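PDB 1L1E: cyclopropane mycolic acid synthase 3 from Mycobacterium tuberculosis, which probably converts a double bond of alpha mycolic acids into a cyclopropane ring, using S-adenosyl-L-methionine as the methylene donor. Local coordinates for residues A[56-60]-A[162-166]; A[121-125]-A[146-150]; A[227-232]-A[276-282]; A[239-244]-A[262-267]. All blocks are in the same frame, centred on the assembly; numbering follows the deposited sequence.

Contact 1. Residues A[56-60]-A[162-166]; sequences ALGKL and GKMLL
Leu165 is the side chain around which this contact closes: projecting from strand 163-170, it is met by Ala56, Lys59 and Leu60 from the end of helix 45-58 and the turn after it. With CG anti to the backbone N (chi1 -177°), its branch is carried toward the helix end, where the two methyls meet different partners. Leu165 CD1 lies 3.8 Å from Ala56 CB, while Leu165 CD2 touches the aliphatic Lys59 CD at 3.6 Å. Leu60 comes across Leu165 at about a right angle and presses CD2 against the strand, 3.8 Å from Leu165 CB and 3.7 Å from Leu165 N. Ile136 and Val134 of strand 132-136 continue the apolar layer, and Thr284 of strand 279-286 touches Leu165 and Lys59. The Lys59 chain is itself packed, running extended over Leu165 to deliver NZ to the side-chain oxygens of Gln282 and Gln226. The packing is looser at the partly exposed Lys163, which bends at chi2 and chi3 and brings its CG no nearer than 4.1 Å to Leu60 CD2; its NZ makes a weak bond to Asp161 O. A helix laid by its apolar side on the central strands of a mixed sheet is the layered packing of the Rossmann-like methyltransferase fold.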
loop_
_atom_site.group_PDB
_atom_site.type_symbol
_atom_site.label_atom_id
_atom_site.label_comp_id
_atom_site.label_asym_id
_atom_site.label_seq_id
_atom_site.Cartn_x
_atom_site.Cartn_y
_atom_site.Cartn_z
ATOM N N ALA A 56 0.522 9.896 5.319
ATOM C CA ALA A 56 1.075 9.896 3.968
ATOM C C ALA A 56 0.785 11.197 3.247
ATOM O O ALA A 56 1.682 11.835 2.725
ATOM C CB ALA A 56 0.516 8.728 3.176
ATOM N N LEU A 57 -0.478 11.599 3.244
ATOM C CA LEU A 57 -0.891 12.815 2.560
ATOM C C LEU A 57 -0.307 14.079 3.178
ATOM O O LEU A 57 -0.024 15.029 2.469
ATOM C CB LEU A 57 -2.416 12.891 2.520
ATOM C CG LEU A 57 -3.094 11.718 1.797
ATOM C CD1 LEU A 57 -4.612 11.910 1.836
ATOM C CD2 LEU A 57 -2.593 11.637 0.340
ATOM N N GLY A 58 -0.122 14.089 4.493
ATOM C CA GLY A 58 0.441 15.257 5.144
ATOM C C GLY A 58 1.824 15.590 4.611
ATOM O O GLY A 58 2.247 16.743 4.628
ATOM N N LYS A 59 2.526 14.571 4.124
ATOM C CA LYS A 59 3.875 14.730 3.584
ATOM C C LYS A 59 3.922 15.330 2.178
ATOM O O LYS A 59 4.979 15.779 1.713
ATOM C CB LYS A 59 4.586 13.372 3.586
ATOM C CG LYS A 59 4.845 12.828 4.988
ATOM C CD LYS A 59 5.397 11.427 4.947
ATOM C CE LYS A 59 5.685 10.893 6.340
ATOM N NZ LYS A 59 5.934 9.409 6.321
ATOM N N LEU A 60 2.781 15.343 1.501
ATOM C CA LEU A 60 2.712 15.879 0.146
ATOM C C LEU A 60 2.387 17.375 0.126
ATOM O O LEU A 60 2.221 17.970 -0.943
ATOM C CB LEU A 60 1.670 15.094 -0.661
ATOM C CG LEU A 60 1.924 13.586 -0.721
ATOM C CD1 LEU A 60 0.847 12.887 -1.546
ATOM C CD2 LEU A 60 3.282 13.345 -1.332
ATOM N N GLY A 162 7.388 19.058 -7.134
ATOM C CA GLY A 162 6.597 17.880 -6.855
ATOM C C GLY A 162 7.259 16.906 -5.897
ATOM O O GLY A 162 8.475 16.918 -5.676
ATOM N N LYS A 163 6.432 16.053 -5.314
ATOM C CA LYS A 163 6.910 15.047 -4.392
ATOM C C LYS A 163 5.972 13.869 -4.477
ATOM O O LYS A 163 4.802 14.017 -4.833
ATOM C CB LYS A 163 6.959 15.588 -2.957
ATOM C CG LYS A 163 5.734 16.385 -2.531
ATOM C CD LYS A 163 5.955 17.890 -2.703
ATOM C CE LYS A 163 7.025 18.411 -1.743
ATOM N NZ LYS A 163 7.301 19.875 -1.902
ATOM N N MET A 164 6.511 12.692 -4.187
ATOM C CA MET A 164 5.742 11.462 -4.199
ATOM C C MET A 164 5.962 10.796 -2.850
ATOM O O MET A 164 7.059 10.884 -2.275
ATOM C CB MET A 164 6.228 10.538 -5.331
ATOM C CG MET A 164 5.788 9.062 -5.217
ATOM S SD MET A 164 5.917 8.109 -6.789
ATOM C CE MET A 164 7.676 7.980 -7.009
ATOM N N LEU A 165 4.916 10.168 -2.328
ATOM C CA LEU A 165 5.029 9.447 -1.071
ATOM C C LEU A 165 4.917 8.002 -1.508
ATOM O O LEU A 165 3.874 7.582 -1.999
ATOM C CB LEU A 165 3.883 9.793 -0.113
ATOM C CG LEU A 165 3.911 9.148 1.288
ATOM C CD1 LEU A 165 3.608 7.665 1.200
ATOM C CD2 LEU A 165 5.281 9.380 1.945
ATOM N N LEU A 166 6.000 7.253 -1.341
ATOM C CA LEU A 166 6.052 5.854 -1.724
ATOM C C LEU A 166 6.054 5.041 -0.430
ATOM O O LEU A 166 6.990 5.128 0.348
ATOM C CB LEU A 166 7.351 5.583 -2.499
ATOM C CG LEU A 166 7.424 4.512 -3.589
ATOM C CD1 LEU A 166 8.851 3.948 -3.636
ATOM C CD2 LEU A 166 6.435 3.412 -3.338
#

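Contact 2. Residues A[121-125]-A[146-150]. With SAH (S-adenosyl-L-homocysteine), chain D.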
loop_
_atom_site.group_PDB
_atom_site.type_symbol
_atom_site.label_atom_id
_atom_site.label_comp_id
_atom_site.label_asym_id
_atom_site.label_seq_id
_atom_site.Cartn_x
_atom_site.Cartn_y
_atom_site.Cartn_z
ATOM N N GLU A 121 -6.016 0.876 -15.328
ATOM C CA GLU A 121 -4.796 0.764 -16.126
ATOM C C GLU A 121 -3.579 0.898 -15.217
ATOM O O GLU A 121 -3.672 1.481 -14.138
ATOM C CB GLU A 121 -4.757 1.872 -17.188
ATOM C CG GLU A 121 -4.379 3.238 -16.621
ATOM C CD GLU A 121 -4.475 4.359 -17.637
ATOM O OE1 GLU A 121 -3.947 5.454 -17.352
ATOM O OE2 GLU A 121 -5.080 4.150 -18.712
ATOM N N GLY A 122 -2.435 0.389 -15.669
ATOM C CA GLY A 122 -1.221 0.471 -14.870
ATOM C C GLY A 122 -0.541 1.824 -14.978
ATOM O O GLY A 122 -0.870 2.616 -15.855
ATOM N N TRP A 123 0.399 2.101 -14.075
ATOM C CA TRP A 123 1.119 3.362 -14.094
ATOM C C TRP A 123 1.917 3.518 -15.388
ATOM O O TRP A 123 2.320 4.629 -15.758
ATOM C CB TRP A 123 2.060 3.448 -12.892
ATOM C CG TRP A 123 2.939 2.243 -12.740
ATOM C CD1 TRP A 123 2.742 1.176 -11.905
ATOM C CD2 TRP A 123 4.146 1.970 -13.460
ATOM N NE1 TRP A 123 3.752 0.260 -12.061
ATOM C CE2 TRP A 123 4.629 0.720 -13.011
ATOM C CE3 TRP A 123 4.868 2.662 -14.443
ATOM C CZ2 TRP A 123 5.802 0.143 -13.513
ATOM C CZ3 TRP A 123 6.042 2.084 -14.944
ATOM C CH2 TRP A 123 6.493 0.838 -14.475
ATOM N N GLU A 124 2.151 2.400 -16.072
ATOM C CA GLU A 124 2.892 2.430 -17.332
ATOM C C GLU A 124 2.180 3.238 -18.414
ATOM O O GLU A 124 2.828 3.820 -19.285
ATOM C CB GLU A 124 3.129 1.016 -17.858
ATOM C CG GLU A 124 2.168 -0.028 -17.330
ATOM C CD GLU A 124 2.480 -0.385 -15.892
ATOM O OE1 GLU A 124 3.683 -0.479 -15.573
ATOM O OE2 GLU A 124 1.547 -0.580 -15.088
ATOM N N LYS A 125 0.852 3.281 -18.359
ATOM C CA LYS A 125 0.094 4.010 -19.370
ATOM C C LYS A 125 -0.303 5.437 -19.006
ATOM O O LYS A 125 -0.852 6.156 -19.841
ATOM C CB LYS A 125 -1.162 3.230 -19.745
ATOM C CG LYS A 125 -0.886 1.852 -20.321
ATOM C CD LYS A 125 -2.152 1.266 -20.927
ATOM C CE LYS A 125 -1.889 -0.079 -21.578
ATOM N NZ LYS A 125 -3.093 -0.554 -22.311
ATOM N N ARG A 146 10.901 -3.624 -13.450
ATOM C CA ARG A 146 10.185 -2.430 -13.883
ATOM C C ARG A 146 10.462 -1.199 -13.016
ATOM O O ARG A 146 9.933 -0.115 -13.283
ATOM C CB ARG A 146 8.677 -2.709 -13.896
ATOM C CG ARG A 146 8.297 -4.029 -14.551
ATOM C CD ARG A 146 7.096 -3.856 -15.447
ATOM N NE ARG A 146 5.903 -3.449 -14.717
ATOM C CZ ARG A 146 4.809 -2.958 -15.295
ATOM N NH1 ARG A 146 4.759 -2.806 -16.613
ATOM N NH2 ARG A 146 3.756 -2.633 -14.554
ATOM N N TYR A 147 11.292 -1.356 -11.988
ATOM C CA TYR A 147 11.588 -0.233 -11.095
ATOM C C TYR A 147 12.055 1.035 -11.794
ATOM O O TYR A 147 11.501 2.108 -11.554
ATOM C CB TYR A 147 12.617 -0.642 -10.030
ATOM C CG TYR A 147 12.082 -1.588 -8.961
ATOM C CD1 TYR A 147 12.931 -2.117 -7.987
ATOM C CD2 TYR A 147 10.729 -1.940 -8.915
ATOM C CE1 TYR A 147 12.449 -2.975 -6.992
ATOM C CE2 TYR A 147 10.238 -2.790 -7.928
ATOM C CZ TYR A 147 11.102 -3.308 -6.967
ATOM O OH TYR A 147 10.619 -4.153 -5.987
ATOM N N HIS A 148 13.063 0.936 -12.659
ATOM C CA HIS A 148 13.542 2.136 -13.331
ATOM C C HIS A 148 12.438 2.857 -14.079
ATOM O O HIS A 148 12.365 4.084 -14.064
ATOM C CB HIS A 148 14.654 1.839 -14.337
ATOM C CG HIS A 148 15.006 3.025 -15.182
ATOM N ND1 HIS A 148 15.793 4.058 -14.722
ATOM C CD2 HIS A 148 14.605 3.382 -16.426
ATOM C CE1 HIS A 148 15.864 4.999 -15.648
ATOM N NE2 HIS A 148 15.151 4.612 -16.690
ATOM N N HIS A 149 11.595 2.085 -14.753
ATOM C CA HIS A 149 10.498 2.644 -15.537
ATOM C C HIS A 149 9.522 3.416 -14.636
ATOM O O HIS A 149 9.131 4.542 -14.943
ATOM C CB HIS A 149 9.783 1.510 -16.282
ATOM C CG HIS A 149 8.798 1.981 -17.304
ATOM N ND1 HIS A 149 8.940 3.171 -17.983
ATOM C CD2 HIS A 149 7.658 1.417 -17.769
ATOM C CE1 HIS A 149 7.927 3.324 -18.817
ATOM N NE2 HIS A 149 7.135 2.274 -18.706
ATOM N N PHE A 150 9.153 2.804 -13.518
ATOM C CA PHE A 150 8.244 3.426 -12.566
ATOM C C PHE A 150 8.771 4.782 -12.101
ATOM O O PHE A 150 8.061 5.785 -12.130
ATOM C CB PHE A 150 8.058 2.507 -11.360
ATOM C CG PHE A 150 7.295 3.132 -10.234
ATOM C CD1 PHE A 150 5.926 3.357 -10.345
ATOM C CD2 PHE A 150 7.946 3.487 -9.051
ATOM C CE1 PHE A 150 5.204 3.921 -9.290
ATOM C CE2 PHE A 150 7.234 4.055 -7.984
ATOM C CZ PHE A 150 5.863 4.270 -8.103
HETATM N N SAH D . -3.395 1.703 -1.962
HETATM C CA SAH D . -4.586 0.960 -1.549
HETATM C CB SAH D . -4.592 -0.453 -2.174
HETATM C CG SAH D . -3.367 -1.330 -1.897
HETATM S SD SAH D . -3.456 -2.958 -2.657
HETATM C C SAH D . -4.645 0.836 -0.017
HETATM O O SAH D . -3.749 1.370 0.644
HETATM O OXT SAH D . -5.567 0.185 0.495
HETATM C "C5'" SAH D . -2.457 -2.697 -4.162
HETATM C "C4'" SAH D . -3.088 -1.767 -5.206
HETATM O "O4'" SAH D . -2.144 -1.381 -6.246
HETATM C "C3'" SAH D . -4.261 -2.398 -5.952
HETATM O "O3'" SAH D . -5.243 -1.362 -6.175
HETATM C "C2'" SAH D . -3.645 -2.866 -7.242
HETATM O "O2'" SAH D . -4.630 -3.108 -8.251
HETATM C "C1'" SAH D . -2.710 -1.731 -7.535
HETATM N N9 SAH D . -1.639 -2.047 -8.505
HETATM C C8 SAH D . -0.762 -3.084 -8.559
HETATM N N7 SAH D . 0.085 -3.094 -9.535
HETATM C C5 SAH D . -0.244 -1.937 -10.230
HETATM C C6 SAH D . 0.277 -1.313 -11.411
HETATM N N6 SAH D . 1.300 -1.822 -12.114
HETATM N N1 SAH D . -0.310 -0.134 -11.830
HETATM C C2 SAH D . -1.343 0.388 -11.123
HETATM N N3 SAH D . -1.911 -0.106 -10.004
HETATM C C4 SAH D . -1.308 -1.282 -9.608
#
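Trp123 and Glu124 meet Arg146, His149 and Phe150 at the adenine end of the cofactor pocket, in the Rossmann-like methyltransferase fold, with S-adenosyl-L-homocysteine bound. Trp123 has its CG between the backbone N and the carbonyl carbon (chi1 51°), turning the indole toward the start of helix 147-157. There it joins an aromatic cluster. Phe150 directs its ring edge at one indole face, the five-membered ring and the phenyl ring having centroids 5.2 Å apart and planes at 75°. Phe150 CB also sits over that face in a CH-pi contact, 3.9 Å from the centroid of the six-membered ring. The far edge of the indole in turn points at the face of His149 in an offset edge-to-face pair, planes at 63°; His149 ND1 is bonded to Glu152. Over the opposite indole face lies the carboxylate of Glu124, whose chain folds back at chi2. Arg146 bends at chi2 and chi3, and its guanidinium crosses the indole obliquely, with Trp123 CZ2 over one of its faces toward the rim. Glu124 and Arg146 form a salt bridge, but their modelled atoms are too close for its geometry to be trusted. The adenine is read by two bonds: Trp123 N donates to SAH N1 at 3.2 Å, and SAH N6 donates to Glu124 OE2, also at 3.2 Å.

Contact 3. Residues A[227-232]-A[276-282]; sequences SLQLHY and GYTDVDQ
Val280 O receives the backbone N-H of Leu228 at 2.7 Å, where strand 221-227 gives way to helix 229-245. The same oxygen takes a CA-H...O contact from Ser227 CA at 3.3 Å. A second bond is made by a side chain: Gln229, extended beyond CG, donates through NE2 to Thr278 O at 3.0 Å and almost straight (176°). The acceptor lies in the plane of the Gln229 amide, although the donor stands above the plane of the Thr278 carbonyl. Ser227 and Asp281 form an antiparallel non-hydrogen-bonded pair, joining the last strand, 279-286, to edge strand 221-227 of the methyltransferase sheet. Gly276 closes helix 256-274 in a Schellman motif with positive phi, and its CA lies 3.3 Å from Gln229 NE2. Asp279 stacks its carboxylate on the Gln229 amide, the planes 13° apart, and its OD1 accepts from Val280 N at 2.6 Å on the anti lone pair. Leu228, at the N-cap position, has its O gripped by the N-H groups of His231 and Tyr232. Gln282 satisfies OE1 with Lys59 and NE2 with His167. Val280 CG2 packs 3.7 Å from Tyr232 CD2, and the Tyr232 side chain borders the bound carbonate.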
loop_
_atom_site.group_PDB
_atom_site.type_symbol
_atom_site.label_atom_id
_atom_site.label_comp_id
_atom_site.label_asym_id
_atom_site.label_seq_id
_atom_site.Cartn_x
_atom_site.Cartn_y
_atom_site.Cartn_z
ATOM N N SER A 227 9.851 4.279 9.202
ATOM C CA SER A 227 9.522 2.862 9.282
ATOM C C SER A 227 8.271 2.669 10.136
ATOM O O SER A 227 8.062 3.381 11.118
ATOM C CB SER A 227 10.688 2.072 9.881
ATOM O OG SER A 227 11.003 2.557 11.169
ATOM N N LEU A 228 7.440 1.707 9.753
ATOM C CA LEU A 228 6.201 1.414 10.467
ATOM C C LEU A 228 6.134 -0.065 10.815
ATOM O O LEU A 228 5.055 -0.640 10.936
ATOM C CB LEU A 228 5.005 1.781 9.586
ATOM C CG LEU A 228 4.847 3.279 9.313
ATOM C CD1 LEU A 228 3.746 3.489 8.290
ATOM C CD2 LEU A 228 4.518 4.007 10.619
ATOM N N GLN A 229 7.303 -0.671 10.976
ATOM C CA GLN A 229 7.410 -2.092 11.270
ATOM C C GLN A 229 6.362 -2.689 12.213
ATOM O O GLN A 229 5.618 -3.601 11.823
ATOM C CB GLN A 229 8.813 -2.385 11.809
ATOM C CG GLN A 229 9.130 -3.863 11.988
ATOM C CD GLN A 229 10.593 -4.083 12.310
ATOM O OE1 GLN A 229 11.102 -3.573 13.308
ATOM N NE2 GLN A 229 11.286 -4.833 11.454
ATOM N N LEU A 230 6.303 -2.181 13.442
ATOM C CA LEU A 230 5.374 -2.713 14.439
ATOM C C LEU A 230 3.909 -2.380 14.180
ATOM O O LEU A 230 3.014 -3.024 14.721
ATOM C CB LEU A 230 5.784 -2.244 15.842
ATOM C CG LEU A 230 7.215 -2.624 16.270
ATOM C CD1 LEU A 230 7.467 -2.184 17.705
ATOM C CD2 LEU A 230 7.423 -4.129 16.138
ATOM N N HIS A 231 3.650 -1.370 13.361
ATOM C CA HIS A 231 2.268 -1.024 13.053
ATOM C C HIS A 231 1.724 -2.071 12.091
ATOM O O HIS A 231 0.530 -2.366 12.092
ATOM C CB HIS A 231 2.187 0.373 12.435
ATOM C CG HIS A 231 2.579 1.472 13.379
ATOM N ND1 HIS A 231 1.708 2.006 14.307
ATOM C CD2 HIS A 231 3.760 2.110 13.562
ATOM C CE1 HIS A 231 2.334 2.926 15.019
ATOM N NE2 HIS A 231 3.581 3.008 14.588
ATOM N N TYR A 232 2.595 -2.654 11.274
ATOM C CA TYR A 232 2.113 -3.659 10.335
ATOM C C TYR A 232 1.794 -4.958 11.057
ATOM O O TYR A 232 0.826 -5.633 10.726
ATOM C CB TYR A 232 3.127 -3.896 9.208
ATOM C CG TYR A 232 2.529 -4.605 8.012
ATOM C CD1 TYR A 232 1.207 -4.361 7.624
ATOM C CD2 TYR A 232 3.287 -5.486 7.240
ATOM C CE1 TYR A 232 0.659 -4.968 6.505
ATOM C CE2 TYR A 232 2.746 -6.102 6.109
ATOM C CZ TYR A 232 1.432 -5.836 5.749
ATOM O OH TYR A 232 0.888 -6.438 4.634
ATOM N N GLY A 276 11.212 -8.638 13.155
ATOM C CA GLY A 276 12.145 -7.853 12.361
ATOM C C GLY A 276 12.670 -8.425 11.058
ATOM O O GLY A 276 13.650 -7.908 10.526
ATOM N N TYR A 277 12.040 -9.476 10.541
ATOM C CA TYR A 277 12.475 -10.086 9.279
ATOM C C TYR A 277 12.115 -9.233 8.068
ATOM O O TYR A 277 12.723 -9.359 6.997
ATOM C CB TYR A 277 11.855 -11.473 9.111
ATOM C CG TYR A 277 12.458 -12.503 10.029
ATOM C CD1 TYR A 277 12.019 -12.641 11.342
ATOM C CD2 TYR A 277 13.505 -13.310 9.596
ATOM C CE1 TYR A 277 12.610 -13.564 12.205
ATOM C CE2 TYR A 277 14.102 -14.224 10.448
ATOM C CZ TYR A 277 13.654 -14.352 11.746
ATOM O OH TYR A 277 14.249 -15.279 12.573
ATOM N N THR A 278 11.114 -8.378 8.238
ATOM C CA THR A 278 10.675 -7.492 7.169
ATOM C C THR A 278 10.257 -6.156 7.783
ATOM O O THR A 278 10.053 -6.066 8.990
ATOM C CB THR A 278 9.500 -8.121 6.377
ATOM O OG1 THR A 278 8.392 -8.359 7.251
ATOM C CG2 THR A 278 9.928 -9.444 5.771
ATOM N N ASP A 279 10.140 -5.121 6.959
ATOM C CA ASP A 279 9.763 -3.797 7.451
ATOM C C ASP A 279 8.834 -3.119 6.437
ATOM O O ASP A 279 8.603 -3.640 5.341
ATOM C CB ASP A 279 11.027 -2.941 7.640
ATOM C CG ASP A 279 10.874 -1.866 8.718
ATOM O OD1 ASP A 279 9.829 -1.190 8.775
ATOM O OD2 ASP A 279 11.823 -1.684 9.508
ATOM N N VAL A 280 8.289 -1.968 6.822
ATOM C CA VAL A 280 7.420 -1.183 5.943
ATOM C C VAL A 280 7.891 0.258 6.094
ATOM O O VAL A 280 7.895 0.806 7.199
ATOM C CB VAL A 280 5.937 -1.278 6.341
ATOM C CG1 VAL A 280 5.119 -0.257 5.549
ATOM C CG2 VAL A 280 5.412 -2.673 6.058
ATOM N N ASP A 281 8.287 0.864 4.979
ATOM C CA ASP A 281 8.799 2.223 4.978
ATOM C C ASP A 281 7.994 3.174 4.096
ATOM O O ASP A 281 7.396 2.767 3.095
ATOM C CB ASP A 281 10.246 2.236 4.477
ATOM C CG ASP A 281 11.272 1.908 5.569
ATOM O OD1 ASP A 281 10.885 1.517 6.685
ATOM O OD2 ASP A 281 12.483 2.037 5.289
ATOM N N GLN A 282 7.993 4.443 4.479
ATOM C CA GLN A 282 7.331 5.472 3.704
ATOM C C GLN A 282 8.477 6.370 3.260
ATOM O O GLN A 282 9.173 6.963 4.093
ATOM C CB GLN A 282 6.339 6.282 4.556
ATOM C CG GLN A 282 5.064 5.541 4.999
ATOM C CD GLN A 282 3.905 6.505 5.293
ATOM O OE1 GLN A 282 4.125 7.663 5.655
ATOM N NE2 GLN A 282 2.671 6.027 5.139
#

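Contact 4. Residues A[239-244]-A[262-267]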
loop_
_atom_site.group_PDB
_atom_site.type_symbol
_atom_site.label_atom_id
_atom_site.label_comp_id
_atom_site.label_asym_id
_atom_site.label_seq_id
_atom_site.Cartn_x
_atom_site.Cartn_y
_atom_site.Cartn_z
ATOM N N TRP A 239 -6.385 -8.081 11.136
ATOM C CA TRP A 239 -7.053 -8.644 9.965
ATOM C C TRP A 239 -7.312 -10.122 10.205
ATOM O O TRP A 239 -8.357 -10.650 9.818
ATOM C CB TRP A 239 -6.207 -8.493 8.694
ATOM C CG TRP A 239 -6.193 -7.105 8.101
ATOM C CD1 TRP A 239 -7.152 -6.137 8.234
ATOM C CD2 TRP A 239 -5.192 -6.560 7.236
ATOM N NE1 TRP A 239 -6.808 -5.027 7.507
ATOM C CE2 TRP A 239 -5.608 -5.259 6.883
ATOM C CE3 TRP A 239 -3.977 -7.049 6.722
ATOM C CZ2 TRP A 239 -4.855 -4.436 6.042
ATOM C CZ3 TRP A 239 -3.227 -6.228 5.885
ATOM C CH2 TRP A 239 -3.668 -4.938 5.555
ATOM N N ALA A 240 -6.356 -10.791 10.848
ATOM C CA ALA A 240 -6.477 -12.215 11.137
ATOM C C ALA A 240 -7.641 -12.486 12.086
ATOM O O ALA A 240 -8.482 -13.357 11.827
ATOM C CB ALA A 240 -5.169 -12.738 11.743
ATOM N N THR A 241 -7.686 -11.733 13.184
ATOM C CA THR A 241 -8.748 -11.878 14.187
ATOM C C THR A 241 -10.133 -11.708 13.572
ATOM O O THR A 241 -11.059 -12.444 13.895
ATOM C CB THR A 241 -8.565 -10.847 15.336
ATOM O OG1 THR A 241 -7.326 -11.108 16.010
ATOM C CG2 THR A 241 -9.715 -10.939 16.348
ATOM N N ALA A 242 -10.260 -10.741 12.670
ATOM C CA ALA A 242 -11.524 -10.467 12.001
ATOM C C ALA A 242 -11.916 -11.608 11.048
ATOM O O ALA A 242 -13.066 -12.071 11.045
ATOM C CB ALA A 242 -11.422 -9.152 11.241
ATOM N N LEU A 243 -10.952 -12.061 10.248
ATOM C CA LEU A 243 -11.189 -13.144 9.305
ATOM C C LEU A 243 -11.630 -14.379 10.078
ATOM O O LEU A 243 -12.614 -15.024 9.721
ATOM C CB LEU A 243 -9.913 -13.454 8.511
ATOM C CG LEU A 243 -9.984 -14.576 7.469
ATOM C CD1 LEU A 243 -11.143 -14.348 6.519
ATOM C CD2 LEU A 243 -8.672 -14.628 6.698
ATOM N N GLU A 244 -10.897 -14.697 11.142
ATOM C CA GLU A 244 -11.213 -15.854 11.966
ATOM C C GLU A 244 -12.640 -15.813 12.492
ATOM O O GLU A 244 -13.365 -16.802 12.400
ATOM C CB GLU A 244 -10.249 -15.958 13.150
ATOM C CG GLU A 244 -10.561 -17.134 14.065
ATOM C CD GLU A 244 -9.492 -17.362 15.108
ATOM O OE1 GLU A 244 -9.614 -18.333 15.883
ATOM O OE2 GLU A 244 -8.531 -16.575 15.156
ATOM N N TYR A 262 -5.272 -17.365 3.492
ATOM C CA TYR A 262 -5.138 -16.040 4.073
ATOM C C TYR A 262 -4.758 -16.030 5.546
ATOM O O TYR A 262 -3.936 -15.210 5.960
ATOM C CB TYR A 262 -6.404 -15.215 3.831
ATOM C CG TYR A 262 -6.316 -14.480 2.514
ATOM C CD1 TYR A 262 -6.498 -15.151 1.305
ATOM C CD2 TYR A 262 -5.944 -13.133 2.472
ATOM C CE1 TYR A 262 -6.306 -14.501 0.084
ATOM C CE2 TYR A 262 -5.747 -12.474 1.260
ATOM C CZ TYR A 262 -5.930 -13.166 0.072
ATOM O OH TYR A 262 -5.742 -12.524 -1.129
ATOM N N MET A 263 -5.340 -16.925 6.338
ATOM C CA MET A 263 -4.985 -16.974 7.759
ATOM C C MET A 263 -3.489 -17.231 7.907
ATOM O O MET A 263 -2.831 -16.626 8.755
ATOM C CB MET A 263 -5.757 -18.071 8.486
ATOM C CG MET A 263 -7.192 -17.720 8.835
ATOM S SD MET A 263 -7.363 -16.177 9.756
ATOM C CE MET A 263 -6.551 -16.585 11.346
ATOM N N LYS A 264 -2.963 -18.133 7.078
ATOM C CA LYS A 264 -1.537 -18.486 7.096
ATOM C C LYS A 264 -0.690 -17.278 6.734
ATOM O O LYS A 264 0.410 -17.080 7.257
ATOM C CB LYS A 264 -1.265 -19.617 6.096
ATOM C CG LYS A 264 0.203 -19.889 5.785
ATOM C CD LYS A 264 0.329 -21.039 4.782
ATOM C CE LYS A 264 1.720 -21.123 4.150
ATOM N NZ LYS A 264 2.802 -21.517 5.097
ATOM N N TYR A 265 -1.211 -16.477 5.816
ATOM C CA TYR A 265 -0.524 -15.282 5.364
ATOM C C TYR A 265 -0.509 -14.224 6.461
ATOM O O TYR A 265 0.545 -13.697 6.820
ATOM C CB TYR A 265 -1.215 -14.769 4.098
ATOM C CG TYR A 265 -1.154 -13.280 3.842
ATOM C CD1 TYR A 265 0.064 -12.611 3.720
ATOM C CD2 TYR A 265 -2.329 -12.549 3.655
ATOM C CE1 TYR A 265 0.105 -11.247 3.412
ATOM C CE2 TYR A 265 -2.299 -11.195 3.346
ATOM C CZ TYR A 265 -1.085 -10.550 3.225
ATOM O OH TYR A 265 -1.069 -9.211 2.905
ATOM N N LEU A 266 -1.681 -13.942 7.016
ATOM C CA LEU A 266 -1.797 -12.919 8.041
ATOM C C LEU A 266 -1.041 -13.242 9.325
ATOM O O LEU A 266 -0.273 -12.412 9.823
ATOM C CB LEU A 266 -3.277 -12.663 8.345
ATOM C CG LEU A 266 -4.152 -12.308 7.134
ATOM C CD1 LEU A 266 -5.590 -12.269 7.576
ATOM C CD2 LEU A 266 -3.734 -10.978 6.515
ATOM N N THR A 267 -1.249 -14.441 9.863
ATOM C CA THR A 267 -0.578 -14.825 11.099
ATOM C C THR A 267 0.925 -14.958 10.905
ATOM O O THR A 267 1.705 -14.548 11.763
ATOM C CB THR A 267 -1.136 -16.149 11.655
ATOM O OG1 THR A 267 -2.540 -16.004 11.904
ATOM C CG2 THR A 267 -0.449 -16.506 12.974
#
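Segments 239-244 and 262-267 are helical and run nearly antiparallel, their axes 9.4 Å apart at closest approach with 155° between the N-to-C directions. Ala240 faces Leu266 where the backbones come nearest, and the two CB atoms meet directly, Ala240 CB 3.9 Å from Leu266 CB. Leu266 CG is anti to its own carbonyl carbon (chi1 -55°), and the two methyls beyond it take different neighbours. Leu266 CD1 rests 3.7 Å from Ala240 CA, on the backbone itself, whereas Leu266 CD2 reaches the indole of Trp239 at CE3, 3.9 Å away. The Trp239 side chain crosses Leu266 at about a right angle; its ring also meets Phe26 and Tyr33. One turn further along, Leu243 sends CD2 between two residues of the other helix, 3.7 Å from Tyr262 CB and likewise 3.7 Å from Met263 SD. Leu243 and Met263 lie alongside each other, pointing opposite ways. Met263 is bent at chi2 and chi3, a fold that lays SD by Ala240 O (3.7 Å) and carries CE toward Ala240 CB and toward Glu244 CB on the more exposed side. Leu266 also touches Leu236, earlier on helix 229-245. This is plain apolar packing of an antiparallel helix pair in the helical part beside the methyltransferase sheet, bordering the cofactor pocket at Tyr33 and lying one turn from Cys269, the probable active-site residue.

Contacts 1, 2 and 3 gather on or beside the mixed seven-stranded sheet, while contact 4 lies in the helices to its side, its centre about 30 Å from that of contact 1 and 31 Å from that of contact 2. Along the chain, contact 2 falls within the span bridged by contact 1, and contact 4 within that of contact 3, which opens after contact 1 has closed. Contacts 1 and 3 share the sheet through neighbouring strands 163-170 and 279-286; Met164 SD packs on Phe150 CZ between contacts 1 and 2. Helix 229-245 serves both contacts 3 and 4, linking the helical part to the sheet around the cofactor.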